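Local coordinates for protein pertussis toxin-like subunit ArtA (Escherichia coli, PDB 4Z9D) that binds NAD and probably serves as the ADP-ribosyltransferase subunit of a pertussis-like AB5 toxin that inhibits trimeric G proteins, at residues I18-F23 and I130-V134; I82-F88 and H124-N129; F28-L32 and I168-P174. The protein carries 2 engineered substitutions. One frame throughout, in Å; residues are numbered along the deposited sequence.

How the interactions relate
Interactions 1 and 2 are neighbours, their centres 10 Å apart. They meet where strand 23-24 pairs with strand 124-125, and both reach the four-stranded antiparallel sheet in which strands 77-83 and 130-139 lie side by side. Interaction 3 stands apart, its centre about 26 Å from that of interaction 1 and 20 Å from that of interaction 2, where the C-terminal tail meets the start of helix 32-37. Along the chain, interaction 2 is nested within the loops closed by the other two, while interactions 1 and 3 alternate. Together the contacts tie early, middle and late parts of the chain into one fold around bound NAD.

Interaction 1 (I18-F23 and I130-V134); sequences IFRDGF and IVEAV
Residues I18-D21 are the last turn of helix 15-21, closed by a backbone hydrogen bond from G22 N to I18 O (2.7 Å). G22 then leaves helical geometry at phi/psi 70/-165, a positive phi that suits glycine, and leads into strand 23-24. This turn packs on the start of strand 130-139, with the CA atoms of F19 and I130 6.6 Å apart.

The strand is irregular: V131 has near-helical angles (-76/-47), and both V131 and E132 bond by backbone to R81, consistent with a classic beta bulge. I130 and A133 therefore point toward the helix while V131 and E132 point away, E132 forming a salt bridge with R81.

Apolar packing centres on I130 (chi1 m, chi2 t). Its CD1 lies 3.6 Å from I18 CG2, 4.0 Å from G22 CA and 3.9 Å from F23 CE2; its CG2 is 3.8 Å from F19 CE2. The F19 ring (chi1 m) reaches along the strand, and its edge meets the backbone, CZ being 3.8 Å from A133 N and 3.9 Å from A133 CB. The small alanine leaves room for that ring. Y80 on strand 77-83 touches I18, I130 and A133, and makes an edge-to-face pair with F23, whose side chain is about 7 Å from NAD.

Charge stays on the exposed side of the helix, where R20 NH2 and D21 OD2 form a salt bridge (2.9 Å).

No hydrogen bond crosses between 18-23 and 130-134: helix end and sheet are held together by shape and burial of hydrocarbon, a helix-on-sheet packing beside the NAD site.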
ATOM      1  N   ILE A  18      -4.183 -13.553  -5.012  1.00 16.52           N
ATOM      2  CA  ILE A  18      -3.070 -12.769  -4.501  1.00 13.40           C
ATOM      3  C   ILE A  18      -1.932 -13.625  -3.933  1.00 11.87           C
ATOM      4  O   ILE A  18      -0.769 -13.311  -4.157  1.00 12.34           O
ATOM      5  CB  ILE A  18      -3.582 -11.756  -3.453  1.00 13.64           C
ATOM      6  CG1 ILE A  18      -4.579 -10.788  -4.109  1.00 12.12           C
ATOM      7  CG2 ILE A  18      -2.443 -10.982  -2.840  1.00 13.41           C
ATOM      8  CD1 ILE A  18      -4.006 -10.058  -5.354  1.00 13.89           C
ATOM      9  N   PHE A  19      -2.241 -14.714  -3.236  1.00 10.38           N
ATOM     10  CA  PHE A  19      -1.175 -15.566  -2.700  1.00 13.39           C
ATOM     11  C   PHE A  19      -0.360 -16.174  -3.834  1.00 15.85           C
ATOM     12  O   PHE A  19       0.851 -16.401  -3.708  1.00 16.34           O
ATOM     13  CB  PHE A  19      -1.742 -16.696  -1.848  1.00 13.01           C
ATOM     14  CG  PHE A  19      -2.229 -16.266  -0.492  1.00 13.49           C
ATOM     15  CD1 PHE A  19      -2.931 -17.158   0.300  1.00 13.63           C
ATOM     16  CD2 PHE A  19      -2.009 -14.977  -0.013  1.00 14.03           C
ATOM     17  CE1 PHE A  19      -3.401 -16.786   1.544  1.00 15.22           C
ATOM     18  CE2 PHE A  19      -2.463 -14.607   1.240  1.00 10.33           C
ATOM     19  CZ  PHE A  19      -3.166 -15.515   2.016  1.00 12.30           C
ATOM     20  N   ARG A  20      -1.037 -16.389  -4.957  1.00 15.80           N
ATOM     21  CA  ARG A  20      -0.435 -17.050  -6.103  1.00 19.39           C
ATOM     22  C   ARG A  20       0.350 -16.022  -6.904  1.00 16.03           C
ATOM     23  O   ARG A  20       1.523 -16.227  -7.216  1.00 17.46           O
ATOM     24  CB  ARG A  20      -1.514 -17.679  -6.992  1.00 18.88           C
ATOM     25  CG  ARG A  20      -0.974 -18.370  -8.237  1.00 23.34           C
ATOM     26  CD  ARG A  20      -1.914 -18.173  -9.412  1.00 26.61           C
ATOM     27  NE  ARG A  20      -3.276 -18.614  -9.176  1.00 30.88           N
ATOM     28  CZ  ARG A  20      -4.336 -17.956  -9.632  1.00 26.24           C
ATOM     29  NH1 ARG A  20      -5.561 -18.400  -9.383  1.00 37.95           N
ATOM     30  NH2 ARG A  20      -4.170 -16.819 -10.292  1.00 26.26           N
ATOM     31  N   ASP A  21      -0.311 -14.912  -7.216  1.00 13.73           N
ATOM     32  CA  ASP A  21       0.213 -13.920  -8.159  1.00 11.71           C
ATOM     33  C   ASP A  21       0.943 -12.738  -7.538  1.00 16.00           C
ATOM     34  O   ASP A  21       1.704 -12.050  -8.220  1.00 11.87           O
ATOM     35  CB  ASP A  21      -0.933 -13.371  -9.008  1.00 15.41           C
ATOM     36  CG  ASP A  21      -1.601 -14.438  -9.840  1.00 20.74           C
ATOM     37  OD1 ASP A  21      -0.969 -15.484 -10.045  1.00 21.80           O
ATOM     38  OD2 ASP A  21      -2.757 -14.237 -10.271  1.00 18.68           O
ATOM     39  N   GLY A  22       0.720 -12.500  -6.249  1.00 11.28           N
ATOM     40  CA  GLY A  22       1.247 -11.301  -5.626  1.00 10.82           C
ATOM     41  C   GLY A  22       0.512 -10.074  -6.129  1.00 11.92           C
ATOM     42  O   GLY A  22      -0.578 -10.185  -6.700  1.00 11.96           O
ATOM     43  N   PHE A  23       1.087  -8.900  -5.888  1.00  9.10           N
ATOM     44  CA  PHE A  23       0.534  -7.648  -6.389  1.00  9.23           C
ATOM     45  C   PHE A  23       1.364  -7.112  -7.537  1.00  9.29           C
ATOM     46  O   PHE A  23       2.581  -7.278  -7.542  1.00 10.34           O
ATOM     47  CB  PHE A  23       0.464  -6.591  -5.276  1.00  8.58           C
ATOM     48  CG  PHE A  23      -0.427  -6.968  -4.115  1.00  8.12           C
ATOM     49  CD1 PHE A  23      -1.804  -6.859  -4.224  1.00 12.51           C
ATOM     50  CD2 PHE A  23       0.115  -7.356  -2.894  1.00  8.40           C
ATOM     51  CE1 PHE A  23      -2.636  -7.179  -3.150  1.00 10.42           C
ATOM     52  CE2 PHE A  23      -0.717  -7.669  -1.809  1.00  8.85           C
ATOM     53  CZ  PHE A  23      -2.086  -7.576  -1.941  1.00  8.76           C
ATOM     54  N   ILE A 130       3.896 -12.502   0.895  1.00  7.33           N
ATOM     55  CA  ILE A 130       2.647 -12.254   1.596  1.00  7.18           C
ATOM     56  C   ILE A 130       2.411 -13.314   2.657  1.00  7.20           C
ATOM     57  O   ILE A 130       2.326 -14.506   2.364  1.00  8.77           O
ATOM     58  CB  ILE A 130       1.474 -12.182   0.613  1.00  9.00           C
ATOM     59  CG1 ILE A 130       1.754 -11.077  -0.419  1.00 11.58           C
ATOM     60  CG2 ILE A 130       0.164 -11.885   1.348  1.00  8.75           C
ATOM     61  CD1 ILE A 130       0.930 -11.188  -1.680  1.00 12.91           C
ATOM     62  N   VAL A 131       2.305 -12.858   3.898  1.00  8.32           N
ATOM     63  CA  VAL A 131       2.203 -13.732   5.052  1.00  8.72           C
ATOM     64  C   VAL A 131       0.821 -14.343   5.180  1.00 10.03           C
ATOM     65  O   VAL A 131       0.680 -15.550   5.418  1.00 10.52           O
ATOM     66  CB  VAL A 131       2.550 -12.957   6.349  1.00  9.88           C
ATOM     67  CG1 VAL A 131       2.419 -13.842   7.579  1.00 15.25           C
ATOM     68  CG2 VAL A 131       3.963 -12.408   6.254  1.00 10.01           C
ATOM     69  N   GLU A 132      -0.199 -13.499   5.043  1.00  8.39           N
ATOM     70  CA  GLU A 132      -1.557 -13.895   5.379  1.00 10.71           C
ATOM     71  C   GLU A 132      -2.566 -12.870   4.885  1.00  9.64           C
ATOM     72  O   GLU A 132      -2.207 -11.768   4.458  1.00  7.82           O
ATOM     73  CB  GLU A 132      -1.688 -14.095   6.905  1.00 11.78           C
ATOM     74  CG  GLU A 132      -1.430 -12.825   7.715  1.00 10.83           C
ATOM     75  CD  GLU A 132      -1.334 -13.069   9.220  1.00 17.72           C
ATOM     76  OE1 GLU A 132      -1.323 -12.069   9.974  1.00 24.57           O
ATOM     77  OE2 GLU A 132      -1.267 -14.247   9.647  1.00 24.00           O
ATOM     78  N   ALA A 133      -3.832 -13.243   4.941  1.00 10.83           N
ATOM     79  CA  ALA A 133      -4.899 -12.329   4.594  1.00 11.01           C
ATOM     80  C   ALA A 133      -5.997 -12.414   5.638  1.00 12.48           C
ATOM     81  O   ALA A 133      -6.162 -13.443   6.281  1.00 13.97           O
ATOM     82  CB  ALA A 133      -5.448 -12.646   3.230  1.00 12.09           C
ATOM     83  N   VAL A 134      -6.720 -11.314   5.816  1.00  8.95           N
ATOM     84  CA  VAL A 134      -7.910 -11.294   6.663  1.00 11.20           C
ATOM     85  C   VAL A 134      -9.052 -10.636   5.897  1.00 11.40           C
ATOM     86  O   VAL A 134      -8.921  -9.483   5.475  1.00 12.98           O
ATOM     87  CB  VAL A 134      -7.659 -10.516   7.979  1.00 12.84           C
ATOM     88  CG1 VAL A 134      -8.949 -10.398   8.787  1.00 14.19           C
ATOM     89  CG2 VAL A 134      -6.575 -11.185   8.797  1.00 16.17           C
TER

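Interaction 2 (I82-F88 and H124-N129); sequences IRANNIF and HIPGEN
N129 lays its side-chain amide over one face of the R83 guanidinium, with N129 ND2 4.0 Å from R83 NH1. The same ND2 donates to R83 O (3.0 Å, nearly linear), while R83 N donates to N129 O (2.8 Å). The second bond needs only a backbone carbonyl; the first uses the carboxamide as donor, turned to R83 O at chi1 m and chi2 65°. The two CA atoms come within 5.2 Å. I82 CA adds a CA-H...O contact to N129 O at 3.6 Å. The guanidinium itself bonds to T161 OG1 and V157 O.

N129 ends a 3-10 turn, 127-129, in which its N bonds to P126 O (3.0 Å). On the other segment, N85 to F88 form a type I beta turn with F88 N bonded to N85 O (2.9 Å). N85 OD1 also accepts from I87 N (3.2 Å), making an Asx turn, for which asparagine has the right reach.

Both segments are crossings between the sheets of this ADP-ribosyltransferase-type fold: 82-88 joins strand 77-83 to strand 88-90 of the three-stranded sheet, and 124-129 returns to strand 130-139 by way of strand 124-125.

Apolar side chains also meet between them. I125 (chi1 m, chi2 t) packs with its CG2 3.7 Å from I82 CG2 and its CG1 3.6 Å from F88 CZ. Branched isoleucine can thus touch both ends of the 82-88 crossing. I87, nearer the surface, has its CA 7.7 Å from that of I125; I87 CG2 approaches H124 O to 3.6 Å, and I87 CD1 rests 4.2 Å from P126 CD.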
ATOM      1  N   ILE A  82       2.363  -8.215   4.764  1.00  4.40           N
ATOM      2  CA  ILE A  82       3.406  -8.440   3.770  1.00  5.62           C
ATOM      3  C   ILE A  82       4.797  -8.208   4.332  1.00  6.01           C
ATOM      4  O   ILE A  82       5.038  -7.208   4.992  1.00  5.97           O
ATOM      5  CB  ILE A  82       3.216  -7.499   2.551  1.00  6.50           C
ATOM      6  CG1 ILE A  82       1.781  -7.558   2.011  1.00  6.51           C
ATOM      7  CG2 ILE A  82       4.246  -7.792   1.436  1.00  8.32           C
ATOM      8  CD1 ILE A  82       1.440  -6.395   1.079  1.00  6.83           C
ATOM      9  N   ARG A  83       5.728  -9.127   4.066  1.00  7.07           N
ATOM     10  CA  ARG A  83       7.118  -8.871   4.415  1.00  5.88           C
ATOM     11  C   ARG A  83       7.727  -7.891   3.420  1.00  7.02           C
ATOM     12  O   ARG A  83       7.678  -8.100   2.206  1.00  7.72           O
ATOM     13  CB  ARG A  83       7.938 -10.164   4.457  1.00  7.95           C
ATOM     14  CG  ARG A  83       9.440  -9.921   4.610  1.00  9.00           C
ATOM     15  CD  ARG A  83      10.177 -11.215   4.939  1.00  8.59           C
ATOM     16  NE  ARG A  83      10.048 -12.201   3.867  1.00  9.29           N
ATOM     17  CZ  ARG A  83      10.706 -12.150   2.707  1.00 11.62           C
ATOM     18  NH1 ARG A  83      11.541 -11.147   2.451  1.00  8.73           N
ATOM     19  NH2 ARG A  83      10.527 -13.100   1.798  1.00 15.19           N
ATOM     20  N   ALA A  84       8.261  -6.791   3.938  1.00  8.23           N
ATOM     21  CA  ALA A  84       8.874  -5.774   3.090  1.00  7.76           C
ATOM     22  C   ALA A  84      10.326  -6.135   2.825  1.00  9.58           C
ATOM     23  O   ALA A  84      10.978  -6.772   3.656  1.00 13.86           O
ATOM     24  CB  ALA A  84       8.789  -4.394   3.741  1.00  8.35           C
ATOM     25  N   ASN A  85      10.816  -5.756   1.656  1.00  8.55           N
ATOM     26  CA  ASN A  85      12.240  -5.901   1.345  1.00 10.97           C
ATOM     27  C   ASN A  85      12.692  -4.704   0.509  1.00  8.65           C
ATOM     28  O   ASN A  85      12.074  -3.645   0.592  1.00  6.87           O
ATOM     29  CB  ASN A  85      12.531  -7.241   0.656  1.00 12.88           C
ATOM     30  CG  ASN A  85      11.739  -7.450  -0.609  1.00 15.81           C
ATOM     31  OD1 ASN A  85      11.203  -6.509  -1.199  1.00 15.02           O
ATOM     32  ND2 ASN A  85      11.674  -8.708  -1.055  1.00 14.74           N
ATOM     33  N   ASN A  86      13.778  -4.840  -0.254  1.00  8.32           N
ATOM     34  CA  ASN A  86      14.365  -3.672  -0.920  1.00  6.22           C
ATOM     35  C   ASN A  86      13.514  -3.135  -2.083  1.00  8.81           C
ATOM     36  O   ASN A  86      13.854  -2.131  -2.701  1.00  9.19           O
ATOM     37  CB  ASN A  86      15.775  -3.987  -1.424  1.00  8.94           C
ATOM     38  CG  ASN A  86      16.804  -4.082  -0.301  1.00 13.67           C
ATOM     39  OD1 ASN A  86      17.953  -4.449  -0.550  1.00 11.40           O
ATOM     40  ND2 ASN A  86      16.408  -3.736   0.928  1.00  9.84           N
ATOM     41  N   ILE A  87      12.419  -3.824  -2.369  1.00 10.09           N
ATOM     42  CA  ILE A  87      11.424  -3.401  -3.348  1.00 12.40           C
ATOM     43  C   ILE A  87      10.549  -2.276  -2.775  1.00 11.39           C
ATOM     44  O   ILE A  87       9.927  -1.508  -3.514  1.00  8.53           O
ATOM     45  CB  ILE A  87      10.514  -4.620  -3.731  1.00 18.68           C
ATOM     46  CG1 ILE A  87      11.351  -5.777  -4.289  1.00 20.16           C
ATOM     47  CG2 ILE A  87       9.380  -4.234  -4.691  1.00 18.33           C
ATOM     48  CD1 ILE A  87      10.544  -7.047  -4.537  1.00 22.69           C
ATOM     49  N   PHE A  88      10.566  -2.161  -1.449  1.00  6.31           N
ATOM     50  CA  PHE A  88       9.713  -1.244  -0.698  1.00  9.37           C
ATOM     51  C   PHE A  88      10.497  -0.016  -0.274  1.00  8.58           C
ATOM     52  O   PHE A  88      11.643  -0.123   0.161  1.00  9.93           O
ATOM     53  CB  PHE A  88       9.130  -1.935   0.543  1.00  6.98           C
ATOM     54  CG  PHE A  88       8.203  -3.088   0.234  1.00  8.26           C
ATOM     55  CD1 PHE A  88       8.695  -4.265  -0.323  1.00  9.93           C
ATOM     56  CD2 PHE A  88       6.845  -3.002   0.526  1.00  6.74           C
ATOM     57  CE1 PHE A  88       7.863  -5.339  -0.585  1.00  8.15           C
ATOM     58  CE2 PHE A  88       5.995  -4.071   0.264  1.00  8.50           C
ATOM     59  CZ  PHE A  88       6.507  -5.245  -0.293  1.00  7.08           C
ATOM     60  N   HIS A 124       6.125  -4.691  -8.380  1.00  7.78           N
ATOM     61  CA  HIS A 124       5.620  -6.038  -8.091  1.00  7.24           C
ATOM     62  C   HIS A 124       6.011  -6.520  -6.709  1.00  9.28           C
ATOM     63  O   HIS A 124       7.179  -6.496  -6.355  1.00  7.47           O
ATOM     64  CB  HIS A 124       6.150  -7.034  -9.148  1.00  8.33           C
ATOM     65  CG  HIS A 124       5.762  -8.460  -8.902  1.00 10.33           C
ATOM     66  ND1 HIS A 124       4.449  -8.865  -8.757  1.00 12.45           N
ATOM     67  CD2 HIS A 124       6.510  -9.582  -8.765  1.00 12.66           C
ATOM     68  CE1 HIS A 124       4.411 -10.167  -8.542  1.00  9.80           C
ATOM     69  NE2 HIS A 124       5.644 -10.627  -8.537  1.00 11.59           N
ATOM     70  N   ILE A 125       5.024  -6.967  -5.945  1.00  7.84           N
ATOM     71  CA  ILE A 125       5.252  -7.716  -4.713  1.00  6.56           C
ATOM     72  C   ILE A 125       4.950  -9.187  -4.958  1.00  8.36           C
ATOM     73  O   ILE A 125       3.813  -9.537  -5.217  1.00  8.30           O
ATOM     74  CB  ILE A 125       4.340  -7.213  -3.573  1.00  7.67           C
ATOM     75  CG1 ILE A 125       4.571  -5.721  -3.319  1.00  7.00           C
ATOM     76  CG2 ILE A 125       4.536  -8.048  -2.287  1.00  6.59           C
ATOM     77  CD1 ILE A 125       3.471  -5.089  -2.436  1.00  6.65           C
ATOM     78  N   PRO A 126       5.962 -10.061  -4.855  1.00  8.14           N
ATOM     79  CA  PRO A 126       5.712 -11.494  -5.039  1.00  9.96           C
ATOM     80  C   PRO A 126       4.730 -12.103  -4.025  1.00  8.80           C
ATOM     81  O   PRO A 126       4.650 -11.659  -2.873  1.00 11.28           O
ATOM     82  CB  PRO A 126       7.107 -12.114  -4.873  1.00 10.58           C
ATOM     83  CG  PRO A 126       8.074 -10.987  -5.113  1.00 13.57           C
ATOM     84  CD  PRO A 126       7.381  -9.759  -4.619  1.00 11.93           C
ATOM     85  N   GLY A 127       3.995 -13.125  -4.456  1.00 10.27           N
ATOM     86  CA  GLY A 127       3.129 -13.873  -3.562  1.00 10.65           C
ATOM     87  C   GLY A 127       3.863 -14.429  -2.360  1.00 10.27           C
ATOM     88  O   GLY A 127       3.314 -14.476  -1.255  1.00  9.89           O
ATOM     89  N   GLU A 128       5.117 -14.823  -2.571  1.00  7.93           N
ATOM     90  CA  GLU A 128       5.943 -15.389  -1.513  1.00  8.41           C
ATOM     91  C   GLU A 128       6.250 -14.402  -0.377  1.00  8.95           C
ATOM     92  O   GLU A 128       6.660 -14.816   0.706  1.00  9.83           O
ATOM     93  CB  GLU A 128       7.242 -15.943  -2.110  1.00 15.65           C
ATOM     94  CG  GLU A 128       7.032 -17.322  -2.729  1.00 20.64           C
ATOM     95  CD  GLU A 128       8.233 -17.833  -3.509  1.00 26.59           C
ATOM     96  OE1 GLU A 128       8.338 -19.073  -3.667  1.00 30.68           O
ATOM     97  OE2 GLU A 128       9.059 -17.008  -3.971  1.00 24.94           O
ATOM     98  N   ASN A 129       6.061 -13.106  -0.621  1.00  9.52           N
ATOM     99  CA  ASN A 129       6.243 -12.098   0.422  1.00  8.25           C
ATOM    100  C   ASN A 129       5.017 -11.935   1.314  1.00  8.31           C
ATOM    101  O   ASN A 129       5.078 -11.275   2.351  1.00  8.88           O
ATOM    102  CB  ASN A 129       6.554 -10.734  -0.190  1.00  9.25           C
ATOM    103  CG  ASN A 129       7.974 -10.621  -0.645  1.00 14.20           C
ATOM    104  OD1 ASN A 129       8.390 -11.326  -1.560  1.00 11.13           O
ATOM    105  ND2 ASN A 129       8.736  -9.727  -0.019  1.00 10.76           N
TER

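Interaction 3 (F28-L32 and I168-P174)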
ATOM      1  N   PHE A  28       3.878   2.071 -15.108  1.00 11.19           N
ATOM      2  CA  PHE A  28       5.289   2.395 -14.883  1.00 11.48           C
ATOM      3  C   PHE A  28       5.508   3.874 -14.598  1.00  8.73           C
ATOM      4  O   PHE A  28       6.636   4.351 -14.634  1.00 11.73           O
ATOM      5  CB  PHE A  28       6.119   1.974 -16.104  1.00 11.64           C
ATOM      6  CG  PHE A  28       6.065   0.501 -16.379  1.00 15.02           C
ATOM      7  CD1 PHE A  28       6.931  -0.373 -15.739  1.00 14.85           C
ATOM      8  CD2 PHE A  28       5.120  -0.015 -17.254  1.00 16.20           C
ATOM      9  CE1 PHE A  28       6.870  -1.737 -15.983  1.00 20.30           C
ATOM     10  CE2 PHE A  28       5.047  -1.369 -17.504  1.00 17.89           C
ATOM     11  CZ  PHE A  28       5.918  -2.237 -16.874  1.00 19.84           C
ATOM     12  N   ASN A  29       4.428   4.593 -14.307  1.00  9.35           N
ATOM     13  CA  ASN A  29       4.476   6.030 -14.012  1.00  9.81           C
ATOM     14  C   ASN A  29       5.051   6.321 -12.632  1.00 12.97           C
ATOM     15  O   ASN A  29       4.370   6.121 -11.620  1.00 11.18           O
ATOM     16  CB  ASN A  29       3.059   6.630 -14.123  1.00 10.01           C
ATOM     17  CG  ASN A  29       2.998   8.117 -13.771  1.00 14.71           C
ATOM     18  OD1 ASN A  29       4.008   8.754 -13.457  1.00 13.53           O
ATOM     19  ND2 ASN A  29       1.786   8.675 -13.815  1.00 18.40           N
ATOM     20  N   ARG A  30       6.280   6.830 -12.587  1.00 10.41           N
ATOM     21  CA  ARG A  30       6.933   7.117 -11.301  1.00 10.30           C
ATOM     22  C   ARG A  30       6.777   8.562 -10.811  1.00 10.77           C
ATOM     23  O   ARG A  30       7.660   9.092 -10.138  1.00 11.97           O
ATOM     24  CB  ARG A  30       8.425   6.739 -11.378  1.00  7.84           C
ATOM     25  CG  ARG A  30       8.649   5.235 -11.288  1.00  9.43           C
ATOM     26  CD  ARG A  30      10.113   4.812 -11.407  1.00 11.00           C
ATOM     27  NE  ARG A  30      10.203   3.357 -11.481  1.00 14.30           N
ATOM     28  CZ  ARG A  30      10.930   2.598 -10.667  1.00 14.39           C
ATOM     29  NH1 ARG A  30      10.918   1.284 -10.827  1.00 14.59           N
ATOM     30  NH2 ARG A  30      11.674   3.142  -9.712  1.00  8.52           N
ATOM     31  N   ASN A  31       5.651   9.200 -11.133  1.00 10.85           N
ATOM     32  CA  ASN A  31       5.311  10.486 -10.523  1.00 11.18           C
ATOM     33  C   ASN A  31       4.734  10.219  -9.145  1.00 12.19           C
ATOM     34  O   ASN A  31       3.557   9.853  -9.026  1.00  9.51           O
ATOM     35  CB  ASN A  31       4.309  11.267 -11.387  1.00 12.21           C
ATOM     36  CG  ASN A  31       4.040  12.677 -10.856  1.00 18.37           C
ATOM     37  OD1 ASN A  31       3.920  12.894  -9.649  1.00 15.02           O
ATOM     38  ND2 ASN A  31       3.965  13.646 -11.765  1.00 16.15           N
ATOM     39  N   LEU A  32       5.563  10.381  -8.115  1.00  8.31           N
ATOM     40  CA  LEU A  32       5.164  10.013  -6.757  1.00  8.29           C
ATOM     41  C   LEU A  32       4.012  10.871  -6.233  1.00 13.72           C
ATOM     42  O   LEU A  32       3.110  10.363  -5.581  1.00 11.23           O
ATOM     43  CB  LEU A  32       6.366  10.103  -5.796  1.00 10.54           C
ATOM     44  CG  LEU A  32       6.170   9.611  -4.354  1.00 13.05           C
ATOM     45  CD1 LEU A  32       5.841   8.129  -4.317  1.00 10.81           C
ATOM     46  CD2 LEU A  32       7.403   9.887  -3.508  1.00 11.60           C
ATOM     47  N   ILE A 168      13.625   6.755  -4.109  1.00  5.95           N
ATOM     48  CA  ILE A 168      13.136   5.962  -5.239  1.00  4.67           C
ATOM     49  C   ILE A 168      13.831   6.370  -6.544  1.00  8.60           C
ATOM     50  O   ILE A 168      13.827   7.542  -6.914  1.00  7.57           O
ATOM     51  CB  ILE A 168      11.630   6.127  -5.408  1.00  6.11           C
ATOM     52  CG1 ILE A 168      10.886   5.668  -4.150  1.00  6.65           C
ATOM     53  CG2 ILE A 168      11.148   5.407  -6.658  1.00  7.60           C
ATOM     54  CD1 ILE A 168       9.436   6.145  -4.133  1.00  6.07           C
ATOM     55  N   PRO A 169      14.447   5.400  -7.240  1.00  6.67           N
ATOM     56  CA  PRO A 169      15.147   5.717  -8.487  1.00  6.33           C
ATOM     57  C   PRO A 169      14.184   6.052  -9.616  1.00  7.90           C
ATOM     58  O   PRO A 169      13.012   5.669  -9.565  1.00  6.11           O
ATOM     59  CB  PRO A 169      15.942   4.441  -8.800  1.00  9.26           C
ATOM     60  CG  PRO A 169      15.410   3.395  -7.917  1.00 13.35           C
ATOM     61  CD  PRO A 169      14.724   4.036  -6.763  1.00 11.68           C
ATOM     62  N   GLN A 170      14.684   6.781 -10.604  1.00  5.73           N
ATOM     63  CA  GLN A 170      13.934   7.085 -11.817  1.00  5.89           C
ATOM     64  C   GLN A 170      12.613   7.806 -11.536  1.00  8.16           C
ATOM     65  O   GLN A 170      11.620   7.599 -12.243  1.00  8.64           O
ATOM     66  CB  GLN A 170      13.672   5.794 -12.620  1.00  8.61           C
ATOM     67  CG  GLN A 170      14.947   5.090 -13.121  1.00  8.03           C
ATOM     68  CD  GLN A 170      15.331   3.853 -12.318  1.00  9.88           C
ATOM     69  OE1 GLN A 170      14.466   3.137 -11.804  1.00 11.16           O
ATOM     70  NE2 GLN A 170      16.640   3.590 -12.210  1.00  4.87           N
ATOM     71  N   LEU A 171      12.594   8.660 -10.514  1.00  7.87           N
ATOM     72  CA  LEU A 171      11.397   9.455 -10.229  1.00  6.17           C
ATOM     73  C   LEU A 171      11.092  10.439 -11.365  1.00 10.57           C
ATOM     74  O   LEU A 171      12.005  10.972 -11.998  1.00  9.08           O
ATOM     75  CB  LEU A 171      11.539  10.222  -8.910  1.00  7.36           C
ATOM     76  CG  LEU A 171      11.391   9.441  -7.598  1.00  9.65           C
ATOM     77  CD1 LEU A 171      11.813  10.300  -6.419  1.00  9.26           C
ATOM     78  CD2 LEU A 171       9.944   8.993  -7.415  1.00  9.49           C
ATOM     79  N   VAL A 172       9.808  10.703 -11.592  1.00 10.87           N
ATOM     80  CA  VAL A 172       9.416  11.768 -12.510  1.00 10.66           C
ATOM     81  C   VAL A 172       9.393  13.103 -11.765  1.00 16.51           C
ATOM     82  O   VAL A 172       8.759  13.233 -10.731  1.00 16.04           O
ATOM     83  CB  VAL A 172       8.042  11.508 -13.136  1.00 13.84           C
ATOM     84  CG1 VAL A 172       7.686  12.639 -14.091  1.00 15.42           C
ATOM     85  CG2 VAL A 172       8.047  10.189 -13.877  1.00 14.74           C
ATOM     86  N   VAL A 173      10.119  14.081 -12.294  1.00 15.17           N
ATOM     87  CA  VAL A 173      10.215  15.403 -11.697  1.00 14.01           C
ATOM     88  C   VAL A 173       9.821  16.396 -12.770  1.00 16.72           C
ATOM     89  O   VAL A 173      10.648  16.768 -13.605  1.00 20.94           O
ATOM     90  CB  VAL A 173      11.637  15.715 -11.203  1.00 17.03           C
ATOM     91  CG1 VAL A 173      11.692  17.110 -10.580  1.00 21.11           C
ATOM     92  CG2 VAL A 173      12.096  14.679 -10.198  1.00 16.81           C
ATOM     93  N   PRO A 174       8.548  16.812 -12.769  1.00 19.47           N
ATOM     94  CA  PRO A 174       8.010  17.715 -13.799  1.00 26.12           C
ATOM     95  C   PRO A 174       8.678  19.086 -13.792  1.00 26.11           C
ATOM     96  O   PRO A 174       8.886  19.606 -12.698  1.00 26.90           O
ATOM     97  CB  PRO A 174       6.522  17.836 -13.425  1.00 25.73           C
ATOM     98  CG  PRO A 174       6.262  16.727 -12.420  1.00 25.75           C
ATOM     99  CD  PRO A 174       7.562  16.529 -11.714  1.00 23.24           C
TER
HETATM  100  O   HOH W   1       7.671  12.201  -8.402  1.00 11.57           O
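An Asx turn leading into the N-cap of helix 32-37 meets the C-terminal tail here, at the protein surface. N29 OD1 accepts from N31 N (2.9 Å) to form the Asx turn, while N29 ND2 bonds to Q34 OE1; N31, the N-cap residue, uses its OD1 to cap Q34 N. Asparagine suits both places because its short side chain returns readily to nearby backbone NH groups.

The tail docks by polar links to the backbone. V172 N donates to R30 O in an almost linear bond of 3.1 Å. R30, extended along the tail, donates from NH2 to P169 O (2.9 Å) near the guanidinium plane, and its CD packs 3.3 Å from Q170 O. Q170, with left-handed helical angles (58/35), bends the tail around the arginine and sets its OE1 over one guanidinium face; at 3.5 Å from R30 NH2, this is no hydrogen bond. A water accepts from L32 N (2.8 Å) and donates to V172 O (2.8 Å), joining the first turn of the helix to the tail.

Apolar groups fill in behind: L32 CD1 is 4.1 Å from I168 CD1, and L32 CB 4.1 Å from L171 CD2, next to F50 and S94. Further out, N31 ND2 comes 3.9 Å from P174 CG.

Because three of the tail's links end on backbone groups and one of these runs through water, its attachment depends on chain path as well as on side-chain identity.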